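PDB 5XDC: thermophilic dibenzothiophene desulfurization enzyme C from Paenibacillus sp. A11-2, which probably oxidises dibenzothiophene to its sulfoxide and then its sulfone as a flavin-dependent monooxygenase, using FMNH2 and molecular oxygen. Local coordinates for residues L90-F98 with W122-E130; S149-S160 with S212-Y223. All coordinates share one frame; numbering follows the deposited sequence.

Interaction 1 of 2, residues L90-F98 with W122-E130; sequences LFGYHFSNF and WFLGNASSE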
loop_
_atom_site.group_PDB
_atom_site.type_symbol
_atom_site.label_atom_id
_atom_site.label_comp_id
_atom_site.label_asym_id
_atom_site.label_seq_id
_atom_site.Cartn_x
_atom_site.Cartn_y
_atom_site.Cartn_z
ATOM N N LEU B 90 2.618 -27.655 13.620
ATOM C CA LEU B 90 2.336 -29.034 14.014
ATOM C C LEU B 90 1.334 -29.064 15.158
ATOM O O LEU B 90 0.364 -29.828 15.134
ATOM C CB LEU B 90 3.628 -29.747 14.416
ATOM C CG LEU B 90 4.621 -30.074 13.303
ATOM C CD1 LEU B 90 5.940 -30.509 13.892
ATOM C CD2 LEU B 90 4.029 -31.133 12.387
ATOM N N PHE B 91 1.570 -28.228 16.159
ATOM C CA PHE B 91 0.684 -28.107 17.311
ATOM C C PHE B 91 -0.713 -27.653 16.880
ATOM O O PHE B 91 -1.722 -28.280 17.225
ATOM C CB PHE B 91 1.356 -27.142 18.290
ATOM C CG PHE B 91 0.631 -26.937 19.596
ATOM C CD1 PHE B 91 0.686 -27.891 20.597
ATOM C CD2 PHE B 91 -0.036 -25.750 19.840
ATOM C CE1 PHE B 91 0.047 -27.687 21.800
ATOM C CE2 PHE B 91 -0.684 -25.535 21.058
ATOM C CZ PHE B 91 -0.620 -26.503 22.040
ATOM N N GLY B 92 -0.791 -26.607 16.052
ATOM C CA GLY B 92 -2.092 -26.143 15.578
ATOM C C GLY B 92 -2.845 -27.190 14.772
ATOM O O GLY B 92 -4.054 -27.383 14.955
ATOM N N TYR B 93 -2.146 -27.882 13.856
ATOM C CA TYR B 93 -2.797 -28.879 13.019
ATOM C C TYR B 93 -3.312 -30.044 13.848
ATOM O O TYR B 93 -4.326 -30.652 13.499
ATOM C CB TYR B 93 -1.833 -29.409 11.967
ATOM C CG TYR B 93 -1.881 -28.711 10.645
ATOM C CD1 TYR B 93 -1.252 -27.484 10.460
ATOM C CD2 TYR B 93 -2.517 -29.292 9.566
ATOM C CE1 TYR B 93 -1.274 -26.841 9.232
ATOM C CE2 TYR B 93 -2.543 -28.658 8.316
ATOM C CZ TYR B 93 -1.919 -27.428 8.158
ATOM O OH TYR B 93 -1.925 -26.766 6.937
ATOM N N HIS B 94 -2.610 -30.381 14.925
ATOM C CA HIS B 94 -3.119 -31.381 15.855
ATOM C C HIS B 94 -4.534 -31.026 16.304
ATOM O O HIS B 94 -5.419 -31.884 16.317
ATOM C CB HIS B 94 -2.173 -31.497 17.039
ATOM C CG HIS B 94 -2.758 -32.200 18.224
ATOM N ND1 HIS B 94 -2.671 -33.565 18.402
ATOM C CD2 HIS B 94 -3.413 -31.718 19.305
ATOM C CE1 HIS B 94 -3.268 -33.896 19.536
ATOM N NE2 HIS B 94 -3.731 -32.793 20.101
ATOM N N PHE B 95 -4.774 -29.757 16.637
ATOM C CA PHE B 95 -6.119 -29.367 17.056
ATOM C C PHE B 95 -7.103 -29.291 15.895
ATOM O O PHE B 95 -8.302 -29.516 16.097
ATOM C CB PHE B 95 -6.061 -28.048 17.832
ATOM C CG PHE B 95 -5.357 -28.191 19.145
ATOM C CD1 PHE B 95 -5.957 -28.868 20.194
ATOM C CD2 PHE B 95 -4.063 -27.756 19.300
ATOM C CE1 PHE B 95 -5.288 -29.034 21.385
ATOM C CE2 PHE B 95 -3.389 -27.927 20.479
ATOM C CZ PHE B 95 -4.007 -28.577 21.536
ATOM N N SER B 96 -6.650 -28.988 14.674
ATOM C CA SER B 96 -7.532 -29.133 13.522
ATOM C C SER B 96 -7.967 -30.580 13.357
ATOM O O SER B 96 -9.151 -30.866 13.151
ATOM C CB SER B 96 -6.844 -28.639 12.245
ATOM O OG SER B 96 -7.615 -28.952 11.102
ATOM N N ASN B 97 -7.016 -31.510 13.473
ATOM C CA ASN B 97 -7.336 -32.928 13.374
ATOM C C ASN B 97 -8.267 -33.349 14.503
ATOM O O ASN B 97 -9.267 -34.044 14.272
ATOM C CB ASN B 97 -6.055 -33.760 13.406
ATOM C CG ASN B 97 -5.108 -33.446 12.241
ATOM O OD1 ASN B 97 -5.548 -33.056 11.164
ATOM N ND2 ASN B 97 -3.818 -33.623 12.464
ATOM N N PHE B 98 -7.969 -32.901 15.716
ATOM C CA PHE B 98 -8.821 -33.201 16.857
ATOM C C PHE B 98 -10.229 -32.661 16.652
ATOM O O PHE B 98 -11.212 -33.347 16.941
ATOM C CB PHE B 98 -8.217 -32.618 18.126
ATOM C CG PHE B 98 -9.081 -32.839 19.319
ATOM C CD1 PHE B 98 -8.988 -34.019 20.028
ATOM C CD2 PHE B 98 -10.038 -31.910 19.684
ATOM C CE1 PHE B 98 -9.805 -34.257 21.111
ATOM C CE2 PHE B 98 -10.870 -32.158 20.782
ATOM C CZ PHE B 98 -10.742 -33.325 21.480
ATOM N N TRP B 122 -1.029 -38.775 22.579
ATOM C CA TRP B 122 -1.180 -38.740 21.126
ATOM C C TRP B 122 -0.929 -37.352 20.554
ATOM O O TRP B 122 -1.470 -36.356 21.035
ATOM C CB TRP B 122 -2.573 -39.187 20.721
ATOM C CG TRP B 122 -2.792 -40.659 20.765
ATOM C CD1 TRP B 122 -1.905 -41.624 21.174
ATOM C CD2 TRP B 122 -3.980 -41.341 20.380
ATOM N NE1 TRP B 122 -2.483 -42.865 21.063
ATOM C CE2 TRP B 122 -3.756 -42.719 20.580
ATOM C CE3 TRP B 122 -5.223 -40.922 19.891
ATOM C CZ2 TRP B 122 -4.727 -43.678 20.290
ATOM C CZ3 TRP B 122 -6.188 -41.878 19.609
ATOM C CH2 TRP B 122 -5.935 -43.236 19.818
ATOM N N PHE B 123 -0.129 -37.317 19.497
ATOM C CA PHE B 123 0.107 -36.150 18.656
ATOM C C PHE B 123 -0.461 -36.545 17.295
ATOM O O PHE B 123 0.039 -37.485 16.670
ATOM C CB PHE B 123 1.607 -35.847 18.613
ATOM C CG PHE B 123 1.969 -34.406 18.342
ATOM C CD1 PHE B 123 1.270 -33.645 17.433
ATOM C CD2 PHE B 123 3.051 -33.835 18.994
ATOM C CE1 PHE B 123 1.648 -32.325 17.184
ATOM C CE2 PHE B 123 3.424 -32.530 18.744
ATOM C CZ PHE B 123 2.707 -31.782 17.845
ATOM N N LEU B 124 -1.542 -35.895 16.869
ATOM C CA LEU B 124 -2.292 -36.310 15.684
ATOM C C LEU B 124 -1.677 -35.732 14.419
ATOM O O LEU B 124 -1.241 -34.572 14.400
ATOM C CB LEU B 124 -3.759 -35.879 15.777
ATOM C CG LEU B 124 -4.572 -36.364 16.986
ATOM C CD1 LEU B 124 -5.946 -35.710 17.009
ATOM C CD2 LEU B 124 -4.717 -37.871 16.950
ATOM N N GLY B 125 -1.648 -36.550 13.363
ATOM C CA GLY B 125 -1.197 -36.127 12.054
ATOM C C GLY B 125 -2.307 -36.208 11.013
ATOM O O GLY B 125 -3.395 -36.748 11.255
ATOM N N ASN B 126 -2.013 -35.659 9.828
ATOM C CA ASN B 126 -3.024 -35.405 8.814
ATOM C C ASN B 126 -2.598 -36.034 7.495
ATOM O O ASN B 126 -1.464 -35.827 7.049
ATOM C CB ASN B 126 -3.223 -33.890 8.668
ATOM C CG ASN B 126 -4.346 -33.539 7.759
ATOM O OD1 ASN B 126 -4.137 -33.285 6.573
ATOM N ND2 ASN B 126 -5.561 -33.510 8.300
ATOM N N ALA B 127 -3.499 -36.799 6.873
ATOM C CA ALA B 127 -3.218 -37.427 5.578
ATOM C C ALA B 127 -4.476 -37.761 4.795
ATOM O O ALA B 127 -4.805 -38.930 4.647
ATOM C CB ALA B 127 -2.407 -38.676 5.784
ATOM N N SER B 128 -5.187 -36.781 4.258
ATOM C CA SER B 128 -4.873 -35.368 4.329
ATOM C C SER B 128 -6.180 -34.642 4.074
ATOM O O SER B 128 -6.972 -35.084 3.241
ATOM C CB SER B 128 -3.831 -34.966 3.285
ATOM O OG SER B 128 -3.807 -33.556 3.118
ATOM N N SER B 129 -6.426 -33.541 4.779
ATOM C CA SER B 129 -7.626 -32.751 4.532
ATOM C C SER B 129 -7.358 -31.593 3.589
ATOM O O SER B 129 -8.222 -30.725 3.421
ATOM C CB SER B 129 -8.219 -32.242 5.850
ATOM O OG SER B 129 -7.263 -31.638 6.682
ATOM N N GLU B 130 -6.188 -31.580 2.953
ATOM C CA GLU B 130 -5.755 -30.511 2.054
ATOM C C GLU B 130 -5.580 -31.100 0.661
ATOM O O GLU B 130 -4.463 -31.388 0.226
ATOM C CB GLU B 130 -4.470 -29.889 2.593
ATOM C CG GLU B 130 -4.757 -29.110 3.854
ATOM C CD GLU B 130 -3.541 -28.737 4.658
ATOM O OE1 GLU B 130 -2.392 -29.009 4.234
ATOM O OE2 GLU B 130 -3.747 -28.150 5.734
HETATM O O HOH W 1 0.199 -32.181 13.539
#
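N97 on helix 85-104 leans with its CB on CB of L124, the point where the helical N-terminal domain of this acyl-CoA dehydrogenase-like fold packs on the first strand of the middle domain. Helix 90-98 and strand 124-127 run at 76° to each other, their axes 7.2 Å apart at the closest. Beyond CB, CG of N97 comes to 3.8 Å from G125 O. At the tip the two branches divide the work. ND2 gives a weak hydrogen bond to L124 O, and OD1 accepts a firmer one from N126 ND2 at 2.9 Å. The N97 and N126 amides are almost coplanar, 6° apart, although the donor is tilted from the carbonyl plane of N97. N126 ND2 also donates to S129 OG, while N126 OD1 takes the backbone N-H of S129 in an Asx motif. The N126 amide is thus held at both its N and its O. N126, S128, S129 and Y93 contact FMN when the cofactor is bound; none is bound to this chain here. One turn before N97, H94 has its CG anti to the backbone N (chi1 164°), which points ND1 at the N-H of L124. ND1 accepts that N-H at 3.0 Å, in the ring plane and nearly straight, and NE2 bonds to L55 O, so both ring nitrogens are engaged. F123 turns the edge of its ring to L90 O, CE1 3.5 Å away. The same L90 O and L124 O are linked by a water, whose oxygen is 2.9 Å from L124 O.

Interaction 2 of 2, residues S149-S160 with S212-Y223; sequences SYEINGTKAFCS and SGSVTFSGVVVY. With IND (indole), chain J.
S149 rests its CB 3.2 Å from V222 O, just before the chain enters the antiparallel ladder between 150-153 and 220-222. Y150 and V222 form a hydrogen-bonded pair, with V222 N meeting Y150 O at 170°. E151, paired with V221 without hydrogen bonds, lays its CG over CA of G219. I152 points to the face it shares with V220, V222 and F217. Its CG1 presses on V222 CG1 at 3.3 Å, tighter than ordinary van der Waals contact, and its CG2 lies beside CG of F217, both side chains pointing the same way. G219 and V220 together face I152 in a G1 bulge, where G219 has positive phi. N153 reaches back across the bulge: OD1 receives G219 N at 2.9 Å from above its carbonyl plane, and ND2 donates to E151 OE1 at 175°. Both segments turn a corner here, 149-160 at G154 and 212-223 at S218-G219, so the antiparallel two-stranded pairing passes from one sheet to the next within the middle beta domain of the acyl-CoA dehydrogenase fold. Past the corner G154 O accepts F217 N at 2.7 Å, and T155 OG1 is hydrogen-bonded to T216 OG1 at 2.9 Å. K156 shares two backbone bonds with V215 before its side chain bends away, NZ bonding to F171 O. F158 brings CD1 to 3.5 Å from indole C4. Beyond the ladder, which ends at K156-V215, C159 N donates to G213 O. S160 OG is hydrogen-bonded to S212 OG, which also bonds to T210 OG1 and sits 3.2 Å from indole C2.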
loop_
_atom_site.group_PDB
_atom_site.type_symbol
_atom_site.label_atom_id
_atom_site.label_comp_id
_atom_site.label_asym_id
_atom_site.label_seq_id
_atom_site.Cartn_x
_atom_site.Cartn_y
_atom_site.Cartn_z
ATOM N N SER B 149 -15.259 -52.663 6.538
ATOM C CA SER B 149 -13.973 -51.994 6.441
ATOM C C SER B 149 -13.804 -51.409 5.039
ATOM O O SER B 149 -14.570 -51.697 4.115
ATOM C CB SER B 149 -12.828 -52.958 6.741
ATOM O OG SER B 149 -12.847 -53.426 8.075
ATOM N N TYR B 150 -12.776 -50.578 4.882
ATOM C CA TYR B 150 -12.410 -50.036 3.583
ATOM C C TYR B 150 -10.934 -50.296 3.343
ATOM O O TYR B 150 -10.121 -50.230 4.269
ATOM C CB TYR B 150 -12.687 -48.524 3.483
ATOM C CG TYR B 150 -14.128 -48.180 3.202
ATOM C CD1 TYR B 150 -14.611 -48.168 1.904
ATOM C CD2 TYR B 150 -15.017 -47.887 4.232
ATOM C CE1 TYR B 150 -15.927 -47.868 1.631
ATOM C CE2 TYR B 150 -16.346 -47.577 3.959
ATOM C CZ TYR B 150 -16.790 -47.580 2.663
ATOM O OH TYR B 150 -18.100 -47.281 2.372
ATOM N N GLU B 151 -10.594 -50.594 2.096
ATOM C CA GLU B 151 -9.207 -50.733 1.690
ATOM C C GLU B 151 -8.789 -49.433 1.017
ATOM O O GLU B 151 -9.432 -48.998 0.055
ATOM C CB GLU B 151 -9.015 -51.918 0.744
ATOM C CG GLU B 151 -7.538 -52.174 0.436
ATOM C CD GLU B 151 -7.342 -53.142 -0.705
ATOM O OE1 GLU B 151 -6.685 -52.771 -1.695
ATOM O OE2 GLU B 151 -7.862 -54.271 -0.624
ATOM N N ILE B 152 -7.717 -48.825 1.532
ATOM C CA ILE B 152 -7.243 -47.518 1.081
ATOM C C ILE B 152 -6.034 -47.719 0.185
ATOM O O ILE B 152 -5.084 -48.410 0.566
ATOM C CB ILE B 152 -6.872 -46.610 2.267
ATOM C CG1 ILE B 152 -7.978 -46.597 3.317
ATOM C CG2 ILE B 152 -6.564 -45.202 1.772
ATOM C CD1 ILE B 152 -9.292 -46.114 2.803
ATOM N N ASN B 153 -6.037 -47.051 -0.979
ATOM C CA ASN B 153 -4.928 -47.118 -1.922
ATOM C C ASN B 153 -4.646 -45.747 -2.520
ATOM O O ASN B 153 -5.571 -45.042 -2.930
ATOM C CB ASN B 153 -5.213 -48.083 -3.068
ATOM C CG ASN B 153 -5.194 -49.517 -2.627
ATOM O OD1 ASN B 153 -4.131 -50.080 -2.375
ATOM N ND2 ASN B 153 -6.373 -50.116 -2.528
ATOM N N GLY B 154 -3.371 -45.404 -2.608
ATOM C CA GLY B 154 -2.935 -44.200 -3.291
ATOM C C GLY B 154 -1.926 -43.424 -2.467
ATOM O O GLY B 154 -1.657 -43.720 -1.307
ATOM N N THR B 155 -1.352 -42.415 -3.115
ATOM C CA THR B 155 -0.375 -41.533 -2.485
ATOM C C THR B 155 -1.014 -40.165 -2.292
ATOM O O THR B 155 -1.506 -39.557 -3.255
ATOM C CB THR B 155 0.901 -41.448 -3.316
ATOM O OG1 THR B 155 1.513 -42.743 -3.355
ATOM C CG2 THR B 155 1.886 -40.460 -2.698
ATOM N N LYS B 156 -1.023 -39.710 -1.039
ATOM C CA LYS B 156 -1.620 -38.448 -0.618
ATOM C C LYS B 156 -0.514 -37.411 -0.458
ATOM O O LYS B 156 0.473 -37.669 0.227
ATOM C CB LYS B 156 -2.350 -38.651 0.716
ATOM C CG LYS B 156 -3.335 -37.570 1.094
ATOM C CD LYS B 156 -4.561 -37.614 0.205
ATOM C CE LYS B 156 -5.827 -37.916 0.995
ATOM N NZ LYS B 156 -7.024 -37.869 0.113
ATOM N N ALA B 157 -0.674 -36.247 -1.076
ATOM C CA ALA B 157 0.284 -35.166 -0.884
ATOM C C ALA B 157 -0.140 -34.240 0.261
ATOM O O ALA B 157 -1.294 -34.240 0.704
ATOM C CB ALA B 157 0.444 -34.355 -2.168
ATOM N N PHE B 158 0.827 -33.459 0.740
ATOM C CA PHE B 158 0.616 -32.444 1.773
ATOM C C PHE B 158 -0.061 -33.047 3.000
ATOM O O PHE B 158 -1.165 -32.667 3.395
ATOM C CB PHE B 158 -0.183 -31.257 1.232
ATOM C CG PHE B 158 0.648 -30.309 0.406
ATOM C CD1 PHE B 158 1.381 -29.300 1.013
ATOM C CD2 PHE B 158 0.707 -30.441 -0.971
ATOM C CE1 PHE B 158 2.152 -28.424 0.251
ATOM C CE2 PHE B 158 1.473 -29.575 -1.736
ATOM C CZ PHE B 158 2.196 -28.567 -1.123
ATOM N N CYS B 159 0.658 -33.982 3.610
ATOM C CA CYS B 159 0.199 -34.686 4.802
ATOM C C CYS B 159 0.891 -34.109 6.040
ATOM O O CYS B 159 1.783 -34.708 6.641
ATOM C CB CYS B 159 0.476 -36.176 4.649
ATOM S SG CYS B 159 -0.388 -36.935 3.312
ATOM N N SER B 160 0.450 -32.914 6.427
ATOM C CA SER B 160 1.123 -32.195 7.499
ATOM C C SER B 160 1.202 -33.018 8.778
ATOM O O SER B 160 0.231 -33.655 9.194
ATOM C CB SER B 160 0.397 -30.879 7.780
ATOM O OG SER B 160 0.313 -30.104 6.599
ATOM N N SER B 212 5.407 -32.225 5.867
ATOM C CA SER B 212 4.218 -32.073 5.046
ATOM C C SER B 212 4.384 -32.723 3.681
ATOM O O SER B 212 3.753 -32.307 2.704
ATOM C CB SER B 212 3.861 -30.595 4.914
ATOM O OG SER B 212 3.486 -30.069 6.172
ATOM N N GLY B 213 5.216 -33.749 3.612
ATOM C CA GLY B 213 5.317 -34.568 2.430
ATOM C C GLY B 213 4.160 -35.530 2.243
ATOM O O GLY B 213 3.055 -35.293 2.736
ATOM N N SER B 214 4.404 -36.624 1.530
ATOM C CA SER B 214 3.337 -37.514 1.114
ATOM C C SER B 214 3.283 -38.764 1.994
ATOM O O SER B 214 4.222 -39.098 2.721
ATOM C CB SER B 214 3.498 -37.903 -0.358
ATOM O OG SER B 214 4.712 -38.576 -0.571
ATOM N N VAL B 215 2.137 -39.429 1.928
ATOM C CA VAL B 215 1.908 -40.715 2.577
ATOM C C VAL B 215 1.329 -41.641 1.526
ATOM O O VAL B 215 0.378 -41.275 0.828
ATOM C CB VAL B 215 0.948 -40.603 3.777
ATOM C CG1 VAL B 215 0.595 -42.000 4.323
ATOM C CG2 VAL B 215 1.558 -39.748 4.867
ATOM N N THR B 216 1.901 -42.837 1.409
ATOM C CA THR B 216 1.460 -43.812 0.429
ATOM C C THR B 216 0.707 -44.912 1.154
ATOM O O THR B 216 1.220 -45.472 2.131
ATOM C CB THR B 216 2.641 -44.406 -0.346
ATOM O OG1 THR B 216 3.284 -43.361 -1.101
ATOM C CG2 THR B 216 2.148 -45.480 -1.313
ATOM N N PHE B 217 -0.513 -45.175 0.701
ATOM C CA PHE B 217 -1.355 -46.237 1.245
ATOM C C PHE B 217 -1.346 -47.398 0.261
ATOM O O PHE B 217 -1.817 -47.252 -0.873
ATOM C CB PHE B 217 -2.788 -45.745 1.465
ATOM C CG PHE B 217 -2.898 -44.580 2.415
ATOM C CD1 PHE B 217 -2.705 -43.289 1.971
ATOM C CD2 PHE B 217 -3.192 -44.784 3.755
ATOM C CE1 PHE B 217 -2.802 -42.221 2.842
ATOM C CE2 PHE B 217 -3.286 -43.712 4.637
ATOM C CZ PHE B 217 -3.087 -42.434 4.178
ATOM N N SER B 218 -0.819 -48.542 0.692
ATOM C CA SER B 218 -0.810 -49.756 -0.120
ATOM C C SER B 218 -1.691 -50.816 0.538
ATOM O O SER B 218 -1.243 -51.522 1.438
ATOM C CB SER B 218 0.616 -50.265 -0.287
ATOM O OG SER B 218 1.378 -49.333 -1.019
ATOM N N GLY B 219 -2.927 -50.933 0.065
ATOM C CA GLY B 219 -3.834 -51.936 0.605
ATOM C C GLY B 219 -4.090 -51.768 2.088
ATOM O O GLY B 219 -4.189 -52.760 2.821
ATOM N N VAL B 220 -4.212 -50.526 2.545
ATOM C CA VAL B 220 -4.372 -50.237 3.966
ATOM C C VAL B 220 -5.818 -50.506 4.358
ATOM O O VAL B 220 -6.746 -49.938 3.776
ATOM C CB VAL B 220 -3.972 -48.783 4.266
ATOM C CG1 VAL B 220 -4.357 -48.374 5.657
ATOM C CG2 VAL B 220 -2.473 -48.644 4.103
ATOM N N VAL B 221 -6.021 -51.382 5.336
ATOM C CA VAL B 221 -7.373 -51.673 5.813
ATOM C C VAL B 221 -7.699 -50.726 6.960
ATOM O O VAL B 221 -6.930 -50.623 7.921
ATOM C CB VAL B 221 -7.507 -53.137 6.261
ATOM C CG1 VAL B 221 -8.955 -53.421 6.653
ATOM C CG2 VAL B 221 -7.062 -54.075 5.169
ATOM N N VAL B 222 -8.812 -49.999 6.850
ATOM C CA VAL B 222 -9.333 -49.243 7.983
ATOM C C VAL B 222 -10.641 -49.890 8.421
ATOM O O VAL B 222 -11.525 -50.183 7.600
ATOM C CB VAL B 222 -9.462 -47.729 7.704
ATOM C CG1 VAL B 222 -8.704 -47.296 6.474
ATOM C CG2 VAL B 222 -10.874 -47.227 7.712
ATOM N N TYR B 223 -10.732 -50.142 9.703
ATOM C CA TYR B 223 -11.761 -50.978 10.290
ATOM C C TYR B 223 -12.967 -50.139 10.667
ATOM O O TYR B 223 -12.874 -48.907 10.775
ATOM C CB TYR B 223 -11.190 -51.705 11.503
ATOM C CG TYR B 223 -9.973 -52.540 11.133
ATOM C CD1 TYR B 223 -10.095 -53.622 10.266
ATOM C CD2 TYR B 223 -8.714 -52.217 11.600
ATOM C CE1 TYR B 223 -8.979 -54.377 9.904
ATOM C CE2 TYR B 223 -7.596 -52.964 11.240
ATOM C CZ TYR B 223 -7.744 -54.034 10.386
ATOM O OH TYR B 223 -6.630 -54.771 10.029
HETATM N N1 IND J . 3.358 -25.953 4.610
HETATM C C2 IND J . 3.125 -26.997 5.399
HETATM C C3 IND J . 1.995 -27.420 4.977
HETATM C C4 IND J . 0.212 -26.948 3.296
HETATM C C5 IND J . -0.089 -26.046 2.272
HETATM C C6 IND J . 0.799 -24.999 1.953
HETATM C C7 IND J . 1.989 -24.856 2.660
HETATM C C8 IND J . 2.299 -25.745 3.671
HETATM C C9 IND J . 1.385 -26.806 3.994
#

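Interaction 1 is buried, its centre about 8 Å from that of the chain, whereas interaction 2 is centred about 21 Å out and partly buried. The first joins helix to strand through side-chain amides, an imidazole and a water; the second joins strands mainly by backbone bonds, with I152, V222 and F217 packing on one face and E151, T155, T216 and V221 on the other. Strands 124-127 and 150-153 share a six-stranded sheet, while 155-156 with 215-217 belongs to a separate antiparallel one. The contacts meet directly: S128 OG with F158 O, and N126 N with S160 O, are probable hydrogen bonds. E130 joins F158, S160 and S212 in the indole pocket.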